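Substrate binding periplasmic protein (Ralstonia solanacearum, PDB 3LOP) binds leucine and probably delivers it or a related amino acid to a transporter in the inner membrane. Local coordinates at residues 6-18 against 68-81. Sequence-based numbering, arbitrary orientation.
Sequences ISVIQSLPLSGSQ and MARVDNPVALLTVV. With LEU (leucine), chain B.
Methyl CG1 of Val81 meets the amide of Gln18 obliquely, above its plane and off the NE2 end, 3.5 Å from NE2, while NE2 makes a nearly straight hydrogen bond (172°) to the carboxylate O of the bound leucine. Two proline rings also meet the other segment. Pro13 sets CD against Val81 CB at 3.6 Å, and Pro74 turns CB and CG to the branches of Ile9. This is the core of the parallel sheet in one lobe of the periplasmic binding protein fold; strand 6-12 runs between strands 47-53 and 74-78, and the leucine pocket takes Gln18 from the chain after strand 6-12 and Val81 from the chain after strand 74-78.

The side chain of Ile9 is wedged between helix and strand. With chi1 at 60°, CG1 sits between backbone N and carbonyl carbon and faces Leu77 CD1 (3.7 Å), CG2 packs on Pro74 CB, and CD1 reaches CB of selenomethionine Met68. On the other face Val8 CG1 touches Leu78 CD1 at 3.6 Å, both side chains also touching Leu296 of helix 284-303.

The backbones join through Ile9, whose N donates to Ala76 O and whose O accepts from Leu78 N (2.9 Å, almost in line with the carbonyl). Two residues before Ile9, the corner at Val75 breaks the pattern: Val75 N, not Ala76 N, reaches Ser7 O (2.9 Å), and the buried Ala76 N has no partner. Ser7 OG is hydrogen-bonded to Arg48 NE of strand 47-53. At this end one water joins the segments, accepting from Ser7 N at 2.8 Å and donating to Asn73 O at 2.6 Å.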
loop_
_atom_site.group_PDB
_atom_site.type_symbol
_atom_site.label_atom_id
_atom_site.label_comp_id
_atom_site.label_asym_id
_atom_site.label_seq_id
_atom_site.Cartn_x
_atom_site.Cartn_y
_atom_site.Cartn_z
ATOM N N ILE A 6 0.045 12.948 -22.239
ATOM C CA ILE A 6 0.182 13.416 -20.866
ATOM C C ILE A 6 0.883 12.254 -20.172
ATOM O O ILE A 6 0.355 11.143 -20.132
ATOM C CB ILE A 6 -1.186 13.658 -20.203
ATOM C CG1 ILE A 6 -1.919 14.789 -20.927
ATOM C CG2 ILE A 6 -0.993 13.991 -18.726
ATOM C CD1 ILE A 6 -3.320 15.041 -20.414
ATOM N N SER A 7 2.072 12.503 -19.640
ATOM C CA SER A 7 2.831 11.441 -18.993
ATOM C C SER A 7 2.738 11.391 -17.480
ATOM O O SER A 7 2.618 12.416 -16.808
ATOM C CB SER A 7 4.303 11.525 -19.402
ATOM O OG SER A 7 4.463 11.239 -20.783
ATOM N N VAL A 8 2.795 10.166 -16.966
ATOM C CA VAL A 8 2.753 9.887 -15.538
ATOM C C VAL A 8 3.874 8.878 -15.304
ATOM O O VAL A 8 4.098 7.996 -16.136
ATOM C CB VAL A 8 1.399 9.259 -15.130
ATOM C CG1 VAL A 8 1.413 8.892 -13.651
ATOM C CG2 VAL A 8 0.267 10.236 -15.419
ATOM N N ILE A 9 4.589 9.005 -14.193
ATOM C CA ILE A 9 5.684 8.075 -13.923
ATOM C C ILE A 9 5.519 7.263 -12.644
ATOM O O ILE A 9 4.750 7.618 -11.753
ATOM C CB ILE A 9 7.046 8.807 -13.858
ATOM C CG1 ILE A 9 7.034 9.858 -12.747
ATOM C CG2 ILE A 9 7.355 9.455 -15.205
ATOM C CD1 ILE A 9 8.401 10.474 -12.486
ATOM N N GLN A 10 6.253 6.157 -12.581
ATOM C CA GLN A 10 6.247 5.269 -11.427
ATOM C C GLN A 10 7.644 4.708 -11.220
ATOM O O GLN A 10 8.318 4.341 -12.179
ATOM C CB GLN A 10 5.322 4.064 -11.635
ATOM C CG GLN A 10 3.837 4.288 -11.461
ATOM C CD GLN A 10 3.085 2.969 -11.485
ATOM O OE1 GLN A 10 3.292 2.146 -12.376
ATOM N NE2 GLN A 10 2.213 2.760 -10.507
ATOM N N SER A 11 8.078 4.661 -9.965
ATOM C CA SER A 11 9.355 4.051 -9.623
ATOM C C SER A 11 8.931 3.050 -8.571
ATOM O O SER A 11 8.343 3.424 -7.560
ATOM C CB SER A 11 10.342 5.048 -9.010
ATOM O OG SER A 11 11.567 4.386 -8.702
ATOM N N LEU A 12 9.189 1.775 -8.820
ATOM C CA LEU A 12 8.808 0.756 -7.863
ATOM C C LEU A 12 9.592 -0.524 -8.096
ATOM O O LEU A 12 10.302 -0.658 -9.097
ATOM C CB LEU A 12 7.291 0.506 -7.927
ATOM C CG LEU A 12 6.569 0.720 -9.257
ATOM C CD1 LEU A 12 7.087 -0.270 -10.285
ATOM C CD2 LEU A 12 5.064 0.564 -9.067
ATOM N N PRO A 13 9.489 -1.477 -7.163
ATOM C CA PRO A 13 10.203 -2.754 -7.265
ATOM C C PRO A 13 9.597 -3.719 -8.272
ATOM O O PRO A 13 8.522 -4.269 -8.039
ATOM C CB PRO A 13 10.134 -3.310 -5.841
ATOM C CG PRO A 13 9.851 -2.098 -4.985
ATOM C CD PRO A 13 8.890 -1.328 -5.827
ATOM N N LEU A 14 10.295 -3.928 -9.383
ATOM C CA LEU A 14 9.824 -4.856 -10.403
ATOM C C LEU A 14 10.646 -6.143 -10.339
ATOM O O LEU A 14 10.328 -7.133 -10.994
ATOM C CB LEU A 14 9.893 -4.207 -11.789
ATOM C CG LEU A 14 8.927 -3.022 -11.951
ATOM C CD1 LEU A 14 9.138 -2.360 -13.301
ATOM C CD2 LEU A 14 7.489 -3.506 -11.816
ATOM N N SER A 15 11.702 -6.117 -9.529
ATOM C CA SER A 15 12.556 -7.280 -9.317
ATOM C C SER A 15 12.971 -7.262 -7.847
ATOM O O SER A 15 12.803 -6.250 -7.162
ATOM C CB SER A 15 13.792 -7.232 -10.227
ATOM O OG SER A 15 14.611 -6.116 -9.941
ATOM N N GLY A 16 13.493 -8.377 -7.356
ATOM C CA GLY A 16 13.899 -8.422 -5.964
ATOM C C GLY A 16 12.787 -8.890 -5.045
ATOM O O GLY A 16 11.720 -9.308 -5.499
ATOM N N SER A 17 13.037 -8.799 -3.742
ATOM C CA SER A 17 12.090 -9.242 -2.724
ATOM C C SER A 17 10.698 -8.619 -2.780
ATOM O O SER A 17 9.712 -9.250 -2.393
ATOM C CB SER A 17 12.684 -9.005 -1.336
ATOM O OG SER A 17 11.806 -9.471 -0.328
ATOM N N GLN A 18 10.622 -7.383 -3.261
ATOM C CA GLN A 18 9.354 -6.666 -3.348
ATOM C C GLN A 18 8.722 -6.673 -4.734
ATOM O O GLN A 18 7.741 -5.972 -4.969
ATOM C CB GLN A 18 9.562 -5.219 -2.898
ATOM C CG GLN A 18 9.581 -5.035 -1.395
ATOM C CD GLN A 18 8.185 -4.968 -0.811
ATOM O OE1 GLN A 18 7.421 -5.933 -0.868
ATOM N NE2 GLN A 18 7.840 -3.816 -0.257
HETATM N N MSE A 68 13.451 10.469 -14.435
HETATM C CA MSE A 68 12.187 10.470 -15.157
HETATM C C MSE A 68 11.485 11.834 -15.151
HETATM O O MSE A 68 10.827 12.205 -16.123
HETATM C CB MSE A 68 11.243 9.371 -14.613
HETATM C CG MSE A 68 11.343 8.015 -15.386
HETATM SE SE MSE A 68 10.189 6.582 -14.789
HETATM C CE MSE A 68 10.907 6.664 -13.159
ATOM N N ALA A 69 11.637 12.588 -14.068
ATOM C CA ALA A 69 11.001 13.899 -13.980
ATOM C C ALA A 69 11.573 14.862 -15.011
ATOM O O ALA A 69 10.902 15.799 -15.444
ATOM C CB ALA A 69 11.177 14.478 -12.583
ATOM N N ARG A 70 12.817 14.624 -15.408
ATOM C CA ARG A 70 13.485 15.489 -16.369
ATOM C C ARG A 70 13.315 15.072 -17.822
ATOM O O ARG A 70 13.201 15.920 -18.707
ATOM C CB ARG A 70 14.973 15.564 -16.035
ATOM C CG ARG A 70 15.243 16.148 -14.663
ATOM C CD ARG A 70 16.724 16.225 -14.367
ATOM N NE ARG A 70 16.970 16.844 -13.070
ATOM C CZ ARG A 70 18.175 17.152 -12.604
ATOM N NH1 ARG A 70 19.255 16.899 -13.333
ATOM N NH2 ARG A 70 18.297 17.723 -11.415
ATOM N N VAL A 71 13.289 13.768 -18.066
ATOM C CA VAL A 71 13.177 13.248 -19.423
ATOM C C VAL A 71 11.767 12.928 -19.915
ATOM O O VAL A 71 11.453 13.145 -21.087
ATOM C CB VAL A 71 14.039 11.974 -19.584
ATOM C CG1 VAL A 71 13.883 11.407 -20.988
ATOM C CG2 VAL A 71 15.497 12.297 -19.298
ATOM N N ASP A 72 10.914 12.424 -19.031
ATOM C CA ASP A 72 9.566 12.046 -19.441
ATOM C C ASP A 72 8.463 13.099 -19.336
ATOM O O ASP A 72 7.306 12.808 -19.634
ATOM C CB ASP A 72 9.148 10.784 -18.686
ATOM C CG ASP A 72 10.034 9.597 -19.017
ATOM O OD1 ASP A 72 10.146 9.262 -20.214
ATOM O OD2 ASP A 72 10.617 9.003 -18.087
ATOM N N ASN A 73 8.817 14.313 -18.925
ATOM C CA ASN A 73 7.842 15.401 -18.796
ATOM C C ASN A 73 6.544 14.954 -18.115
ATOM O O ASN A 73 5.451 15.204 -18.623
ATOM C CB ASN A 73 7.496 15.967 -20.177
ATOM C CG ASN A 73 8.723 16.377 -20.964
ATOM O OD1 ASN A 73 9.479 17.254 -20.548
ATOM N ND2 ASN A 73 8.927 15.740 -22.111
ATOM N N PRO A 74 6.644 14.293 -16.955
ATOM C CA PRO A 74 5.436 13.837 -16.262
ATOM C C PRO A 74 4.717 14.937 -15.490
ATOM O O PRO A 74 5.326 15.928 -15.088
ATOM C CB PRO A 74 5.972 12.765 -15.330
ATOM C CG PRO A 74 7.276 13.353 -14.913
ATOM C CD PRO A 74 7.852 13.860 -16.229
ATOM N N VAL A 75 3.416 14.755 -15.281
ATOM C CA VAL A 75 2.637 15.720 -14.519
ATOM C C VAL A 75 2.496 15.229 -13.082
ATOM O O VAL A 75 2.093 15.979 -12.198
ATOM C CB VAL A 75 1.228 15.933 -15.122
ATOM C CG1 VAL A 75 1.356 16.524 -16.516
ATOM C CG2 VAL A 75 0.458 14.615 -15.157
ATOM N N ALA A 76 2.841 13.966 -12.851
ATOM C CA ALA A 76 2.749 13.392 -11.516
ATOM C C ALA A 76 3.453 12.044 -11.421
ATOM O O ALA A 76 3.772 11.421 -12.438
ATOM C CB ALA A 76 1.281 13.237 -11.113
ATOM N N LEU A 77 3.693 11.622 -10.182
ATOM C CA LEU A 77 4.338 10.353 -9.844
ATOM C C LEU A 77 3.310 9.508 -9.084
ATOM O O LEU A 77 2.563 10.034 -8.258
ATOM C CB LEU A 77 5.559 10.614 -8.953
ATOM C CG LEU A 77 6.271 9.437 -8.275
ATOM C CD1 LEU A 77 6.947 8.548 -9.315
ATOM C CD2 LEU A 77 7.306 9.985 -7.309
ATOM N N LEU A 78 3.278 8.205 -9.358
ATOM C CA LEU A 78 2.326 7.298 -8.714
ATOM C C LEU A 78 2.924 6.149 -7.911
ATOM O O LEU A 78 3.970 5.604 -8.257
ATOM C CB LEU A 78 1.408 6.660 -9.763
ATOM C CG LEU A 78 0.227 7.401 -10.378
ATOM C CD1 LEU A 78 -0.361 6.547 -11.502
ATOM C CD2 LEU A 78 -0.827 7.669 -9.311
ATOM N N THR A 79 2.213 5.793 -6.844
ATOM C CA THR A 79 2.506 4.663 -5.960
ATOM C C THR A 79 3.933 4.166 -5.719
ATOM O O THR A 79 4.258 3.020 -6.040
ATOM C CB THR A 79 1.680 3.440 -6.412
ATOM O OG1 THR A 79 2.162 2.983 -7.684
ATOM C CG2 THR A 79 0.211 3.818 -6.558
ATOM N N VAL A 80 4.783 5.003 -5.139
ATOM C CA VAL A 80 6.142 4.573 -4.837
ATOM C C VAL A 80 6.057 3.620 -3.644
ATOM O O VAL A 80 5.285 3.848 -2.707
ATOM C CB VAL A 80 7.048 5.777 -4.489
ATOM C CG1 VAL A 80 8.397 5.296 -3.975
ATOM C CG2 VAL A 80 7.244 6.639 -5.726
ATOM N N VAL A 81 6.843 2.551 -3.684
ATOM C CA VAL A 81 6.841 1.547 -2.624
ATOM C C VAL A 81 7.976 1.725 -1.622
ATOM O O VAL A 81 9.109 2.022 -1.999
ATOM C CB VAL A 81 6.944 0.127 -3.227
ATOM C CG1 VAL A 81 7.074 -0.913 -2.120
ATOM C CG2 VAL A 81 5.730 -0.156 -4.095
HETATM N N LEU B . 5.316 0.334 0.779
HETATM C CA LEU B . 5.761 -0.984 1.311
HETATM C C LEU B . 4.856 -2.086 0.796
HETATM O O LEU B . 5.305 -3.249 0.807
HETATM C CB LEU B . 5.716 -0.954 2.829
HETATM C CG LEU B . 6.411 0.334 3.254
HETATM C CD1 LEU B . 5.720 0.943 4.391
HETATM C CD2 LEU B . 7.827 0.064 3.571
HETATM O OXT LEU B . 3.713 -1.768 0.395
HETATM O O HOH W 1 3.018 15.190 -19.638
#